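Exo beta-1,2-glucooligosaccharide sophorohydrolase (non-reducing end) (Parabacteroides distasonis ATCC 8503, PDB 5Z06) hydrolyses linear beta-1,2-glucan and beta-1,2-glucooligosaccharides of four or more glucose units, releasing sophorose from the non-reducing end. Local coordinates at residues R420-I423 / D424-K428; L631-Y635 / R636-S640. All blocks are in the same frame, centred on the assembly; numbering follows the deposited sequence.

Contact 1: R420-I423 / D424-K428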
loop_
_atom_site.group_PDB
_atom_site.type_symbol
_atom_site.label_atom_id
_atom_site.label_comp_id
_atom_site.label_asym_id
_atom_site.label_seq_id
_atom_site.Cartn_x
_atom_site.Cartn_y
_atom_site.Cartn_z
ATOM N N ARG A 420 -17.179 24.420 4.642
ATOM C CA ARG A 420 -16.876 24.879 5.985
ATOM C C ARG A 420 -17.986 24.543 6.973
ATOM O O ARG A 420 -17.696 23.948 8.015
ATOM C CB ARG A 420 -16.582 26.369 6.012
ATOM C CG ARG A 420 -15.251 26.749 5.386
ATOM C CD ARG A 420 -14.895 28.185 5.734
ATOM N NE ARG A 420 -15.940 29.139 5.355
ATOM C CZ ARG A 420 -16.073 29.688 4.142
ATOM N NH1 ARG A 420 -15.235 29.393 3.136
ATOM N NH2 ARG A 420 -17.065 30.533 3.921
ATOM N N LYS A 421 -19.233 24.892 6.616
ATOM C CA LYS A 421 -20.428 24.568 7.396
ATOM C C LYS A 421 -20.444 23.093 7.791
ATOM O O LYS A 421 -20.637 22.730 8.954
ATOM C CB LYS A 421 -21.717 24.868 6.609
ATOM C CG LYS A 421 -22.356 26.246 6.846
ATOM C CD LYS A 421 -23.852 26.323 6.446
ATOM C CE LYS A 421 -24.167 27.249 5.250
ATOM N NZ LYS A 421 -23.931 26.676 3.874
ATOM N N SER A 422 -20.271 22.252 6.784
ATOM C CA SER A 422 -20.368 20.829 6.948
ATOM C C SER A 422 -19.287 20.299 7.881
ATOM O O SER A 422 -19.568 19.570 8.824
ATOM C CB SER A 422 -20.260 20.169 5.592
ATOM O OG SER A 422 -20.234 18.775 5.738
ATOM N N ILE A 423 -18.060 20.716 7.633
ATOM C CA ILE A 423 -16.963 20.347 8.491
ATOM C C ILE A 423 -17.150 20.870 9.912
ATOM O O ILE A 423 -16.872 20.145 10.848
ATOM C CB ILE A 423 -15.610 20.817 7.919
ATOM C CG1 ILE A 423 -15.279 19.999 6.660
ATOM C CG2 ILE A 423 -14.502 20.648 8.961
ATOM C CD1 ILE A 423 -14.274 20.641 5.728
ATOM N N ASP A 424 -17.598 22.108 10.088
ATOM C CA ASP A 424 -17.750 22.628 11.451
ATOM C C ASP A 424 -18.721 21.760 12.217
ATOM O O ASP A 424 -18.460 21.434 13.370
ATOM C CB ASP A 424 -18.243 24.079 11.483
ATOM C CG ASP A 424 -17.256 25.045 10.884
ATOM O OD1 ASP A 424 -16.062 24.706 10.724
ATOM O OD2 ASP A 424 -17.691 26.152 10.543
ATOM N N ASN A 425 -19.815 21.364 11.566
ATOM C CA ASN A 425 -20.847 20.552 12.207
ATOM C C ASN A 425 -20.400 19.109 12.472
ATOM O O ASN A 425 -20.596 18.583 13.579
ATOM C CB ASN A 425 -22.170 20.630 11.414
ATOM C CG ASN A 425 -22.937 21.898 11.731
ATOM O OD1 ASN A 425 -23.160 22.211 12.899
ATOM N ND2 ASN A 425 -23.310 22.655 10.710
ATOM N N LEU A 426 -19.777 18.485 11.470
ATOM C CA LEU A 426 -19.150 17.180 11.661
ATOM C C LEU A 426 -18.156 17.212 12.824
ATOM O O LEU A 426 -18.209 16.368 13.730
ATOM C CB LEU A 426 -18.451 16.737 10.377
ATOM C CG LEU A 426 -19.367 16.165 9.299
ATOM C CD1 LEU A 426 -18.649 16.159 7.961
ATOM C CD2 LEU A 426 -19.808 14.754 9.647
ATOM N N TRP A 427 -17.276 18.210 12.792
ATOM C CA TRP A 427 -16.272 18.417 13.832
ATOM C C TRP A 427 -16.867 18.635 15.241
ATOM O O TRP A 427 -16.470 17.964 16.189
ATOM C CB TRP A 427 -15.391 19.591 13.445
ATOM C CG TRP A 427 -14.587 20.225 14.518
ATOM C CD1 TRP A 427 -14.653 21.526 14.897
ATOM C CD2 TRP A 427 -13.565 19.620 15.318
ATOM N NE1 TRP A 427 -13.725 21.780 15.864
ATOM C CE2 TRP A 427 -13.049 20.627 16.156
ATOM C CE3 TRP A 427 -13.034 18.342 15.404
ATOM C CZ2 TRP A 427 -12.034 20.388 17.082
ATOM C CZ3 TRP A 427 -12.021 18.102 16.319
ATOM C CH2 TRP A 427 -11.539 19.115 17.153
ATOM N N LYS A 428 -17.802 19.567 15.358
ATOM C CA LYS A 428 -18.436 19.849 16.650
ATOM C C LYS A 428 -19.107 18.632 17.232
ATOM O O LYS A 428 -19.153 18.477 18.454
ATOM C CB LYS A 428 -19.482 20.959 16.536
ATOM C CG LYS A 428 -18.890 22.355 16.514
ATOM C CD LYS A 428 -19.814 23.361 15.829
ATOM C CE LYS A 428 -19.302 24.788 15.996
ATOM N NZ LYS A 428 -19.930 25.658 14.965
#
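R420 O accepts the backbone N-H of D424 at 2.8 Å, the first of four successive i-to-i+4 bonds that join 420-423 to 424-428 in the last turns of the alpha-helix 414-428, in the (alpha/alpha)6 barrel domain expected of a GH144 hydrolase. N425 N to K421 O, L426 N to S422 O and W427 N to I423 O follow; the straightest, from L426 N, has an N-H...O angle of 174°. On the buried side, S422 and L426 stand one turn apart: S422 OG meets L426 CD1 at 3.8 Å, and the small serine leaves its hydroxyl to hydrogen-bond E359. I423 packs on T355 and R406, L426 on L358 and F399, so both aliphatic side chains face helices 344-360 and 392-408. D424 has its CG beside its own backbone N (chi1 -65°), which folds the carboxylate back over the preceding turn, with CG 3.1 Å from R420 O. Oxygen there faces oxygen, and the acid is balanced elsewhere, by a salt bridge from OD1 to R406 of helix 392-408. Cutting D424 back to an alanine is likely to leave the R406 guanidinium without this charge partner, weakening a tie between the two helices. R420 sends NH1 to the carbonyls of F409 and Q411. W427, its NE1 bonded to D692, swings its indole away from the turn, while its CB rests 3.0 Å from I423 O.

Contact 2: L631-Y635 / R636-S640; sequences LRNYY and RNHGS
N633 and N637 join their side-chain amides one turn apart, N637 ND2 giving a nearly straight bond to N633 OD1 at 2.7 Å. The donor lies on a lone pair of the carbonyl and OD1 lies close to the plane of the N637 amide, although the two amide planes are turned 62° apart. A chi1 of -176° sets the N633 side chain across that of N637, at about a right angle. Its ND2 hydrogen-bonds D584 O and also a water at 2.7 Å, which sits in the plane of the H638 ring, at its edge, and bonds NE2 at 2.8 Å. Asparagine suits this place because one amide can accept from N637 and donate to both other partners. Near the end of helix 624-636 the backbone bonding changes: N633 O takes both N637 N and H638 N, the latter at 3.0 Å, before the chain turns into helix 639-642. Farther round, R632 and R636 run side by side with nearly parallel guanidinium planes, R632 CD lying at the edge of the R636 guanidinium, 3.5 Å from its NH1. Y634 CD1 and H638 CD2 meet edge to edge at 4.2 Å, and Y635 turns its hydroxyl to H204. The two like charges are probably tolerated because each arginine has its own acid, D284 for R632 and E202 for R636, so the pair can bind two different parts of the chain to this helix end.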
loop_
_atom_site.group_PDB
_atom_site.type_symbol
_atom_site.label_atom_id
_atom_site.label_comp_id
_atom_site.label_asym_id
_atom_site.label_seq_id
_atom_site.Cartn_x
_atom_site.Cartn_y
_atom_site.Cartn_z
ATOM N N LEU A 631 14.662 9.632 -1.208
ATOM C CA LEU A 631 13.858 9.885 -2.389
ATOM C C LEU A 631 14.657 9.623 -3.667
ATOM O O LEU A 631 14.204 8.901 -4.547
ATOM C CB LEU A 631 13.373 11.317 -2.359
ATOM C CG LEU A 631 12.268 11.677 -3.317
ATOM C CD1 LEU A 631 11.620 12.981 -2.841
ATOM C CD2 LEU A 631 12.744 11.811 -4.761
ATOM N N ARG A 632 15.839 10.223 -3.757
ATOM C CA ARG A 632 16.687 10.078 -4.930
ATOM C C ARG A 632 17.075 8.643 -5.205
ATOM O O ARG A 632 17.059 8.204 -6.347
ATOM C CB ARG A 632 17.949 10.866 -4.748
ATOM C CG ARG A 632 17.787 12.362 -4.879
ATOM C CD ARG A 632 19.172 12.966 -4.859
ATOM N NE ARG A 632 19.169 14.307 -4.310
ATOM C CZ ARG A 632 19.729 14.678 -3.167
ATOM N NH1 ARG A 632 20.383 13.807 -2.383
ATOM N NH2 ARG A 632 19.638 15.954 -2.798
ATOM N N ASN A 633 17.428 7.921 -4.138
ATOM C CA ASN A 633 17.775 6.532 -4.200
ATOM C C ASN A 633 16.586 5.683 -4.630
ATOM O O ASN A 633 16.672 4.898 -5.580
ATOM C CB ASN A 633 18.231 6.075 -2.816
ATOM C CG ASN A 633 18.705 4.642 -2.800
ATOM O OD1 ASN A 633 19.339 4.192 -3.756
ATOM N ND2 ASN A 633 18.432 3.929 -1.697
ATOM N N TYR A 634 15.476 5.836 -3.917
ATOM C CA TYR A 634 14.275 5.053 -4.215
ATOM C C TYR A 634 13.835 5.196 -5.670
ATOM O O TYR A 634 13.485 4.207 -6.331
ATOM C CB TYR A 634 13.125 5.469 -3.291
ATOM C CG TYR A 634 13.324 5.172 -1.839
ATOM C CD1 TYR A 634 14.236 4.224 -1.407
ATOM C CD2 TYR A 634 12.543 5.813 -0.883
ATOM C CE1 TYR A 634 14.409 3.957 -0.066
ATOM C CE2 TYR A 634 12.680 5.527 0.450
ATOM C CZ TYR A 634 13.631 4.611 0.857
ATOM O OH TYR A 634 13.798 4.326 2.178
ATOM N N TYR A 635 13.849 6.436 -6.150
ATOM C CA TYR A 635 13.495 6.718 -7.514
ATOM C C TYR A 635 14.577 6.281 -8.493
ATOM O O TYR A 635 14.315 5.453 -9.361
ATOM C CB TYR A 635 13.194 8.186 -7.689
ATOM C CG TYR A 635 12.715 8.508 -9.059
ATOM C CD1 TYR A 635 11.514 7.985 -9.541
ATOM C CD2 TYR A 635 13.462 9.313 -9.907
ATOM C CE1 TYR A 635 11.079 8.269 -10.830
ATOM C CE2 TYR A 635 13.035 9.583 -11.193
ATOM C CZ TYR A 635 11.842 9.062 -11.649
ATOM O OH TYR A 635 11.428 9.358 -12.927
ATOM N N ARG A 636 15.780 6.837 -8.369
ATOM C CA ARG A 636 16.774 6.647 -9.419
ATOM C C ARG A 636 17.379 5.280 -9.420
ATOM O O ARG A 636 17.653 4.786 -10.478
ATOM C CB ARG A 636 17.893 7.664 -9.352
ATOM C CG ARG A 636 17.461 9.025 -9.838
ATOM C CD ARG A 636 18.521 10.048 -9.519
ATOM N NE ARG A 636 18.112 11.335 -10.060
ATOM C CZ ARG A 636 18.258 12.510 -9.464
ATOM N NH1 ARG A 636 18.817 12.603 -8.280
ATOM N NH2 ARG A 636 17.827 13.604 -10.059
ATOM N N ASN A 637 17.603 4.690 -8.248
ATOM C CA ASN A 637 18.259 3.378 -8.158
ATOM C C ASN A 637 17.270 2.244 -8.083
ATOM O O ASN A 637 17.460 1.245 -8.773
ATOM C CB ASN A 637 19.214 3.312 -6.974
ATOM C CG ASN A 637 20.324 4.312 -7.094
ATOM O OD1 ASN A 637 20.877 4.502 -8.186
ATOM N ND2 ASN A 637 20.638 4.994 -5.995
ATOM N N HIS A 638 16.227 2.398 -7.267
ATOM C CA HIS A 638 15.204 1.354 -7.102
ATOM C C HIS A 638 13.930 1.534 -7.891
ATOM O O HIS A 638 13.027 0.734 -7.762
ATOM C CB HIS A 638 14.865 1.184 -5.627
ATOM C CG HIS A 638 16.063 0.914 -4.796
ATOM N ND1 HIS A 638 17.064 0.063 -5.211
ATOM C CD2 HIS A 638 16.462 1.428 -3.611
ATOM C CE1 HIS A 638 18.020 0.046 -4.299
ATOM N NE2 HIS A 638 17.675 0.858 -3.315
ATOM N N GLY A 639 13.860 2.551 -8.730
ATOM C CA GLY A 639 12.614 2.903 -9.366
ATOM C C GLY A 639 12.063 1.851 -10.280
ATOM O O GLY A 639 10.861 1.717 -10.362
ATOM N N SER A 640 12.936 1.088 -10.945
ATOM C CA SER A 640 12.494 -0.003 -11.826
ATOM C C SER A 640 11.466 -0.919 -11.189
ATOM O O SER A 640 10.544 -1.368 -11.854
ATOM C CB SER A 640 13.686 -0.843 -12.266
ATOM O OG SER A 640 14.324 -1.344 -11.131
HETATM O O HOH W 1 19.338 1.430 -1.164
#

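Contacts 1 and 2 are separate sites in one monomer, their centres about 41 Å apart and their nearest atoms about 28 Å apart, and they do not touch. Contact 1 lies farther out, about 30 Å from the centre of the chain, whereas contact 2 is about 17 Å from it. Both sit at C-terminal helix ends, but the outward ties differ: residues 420-428 are tied mainly to neighbouring helices, while residues 631-640 also reach H204, on strand 204-210, and E202, in the loop just before it. Contact 2 belongs to the glycoamylase-like part of the chain. Neither contact includes a ligand of the bound calcium ion, which E12, N13, T49, N52 and D175 hold.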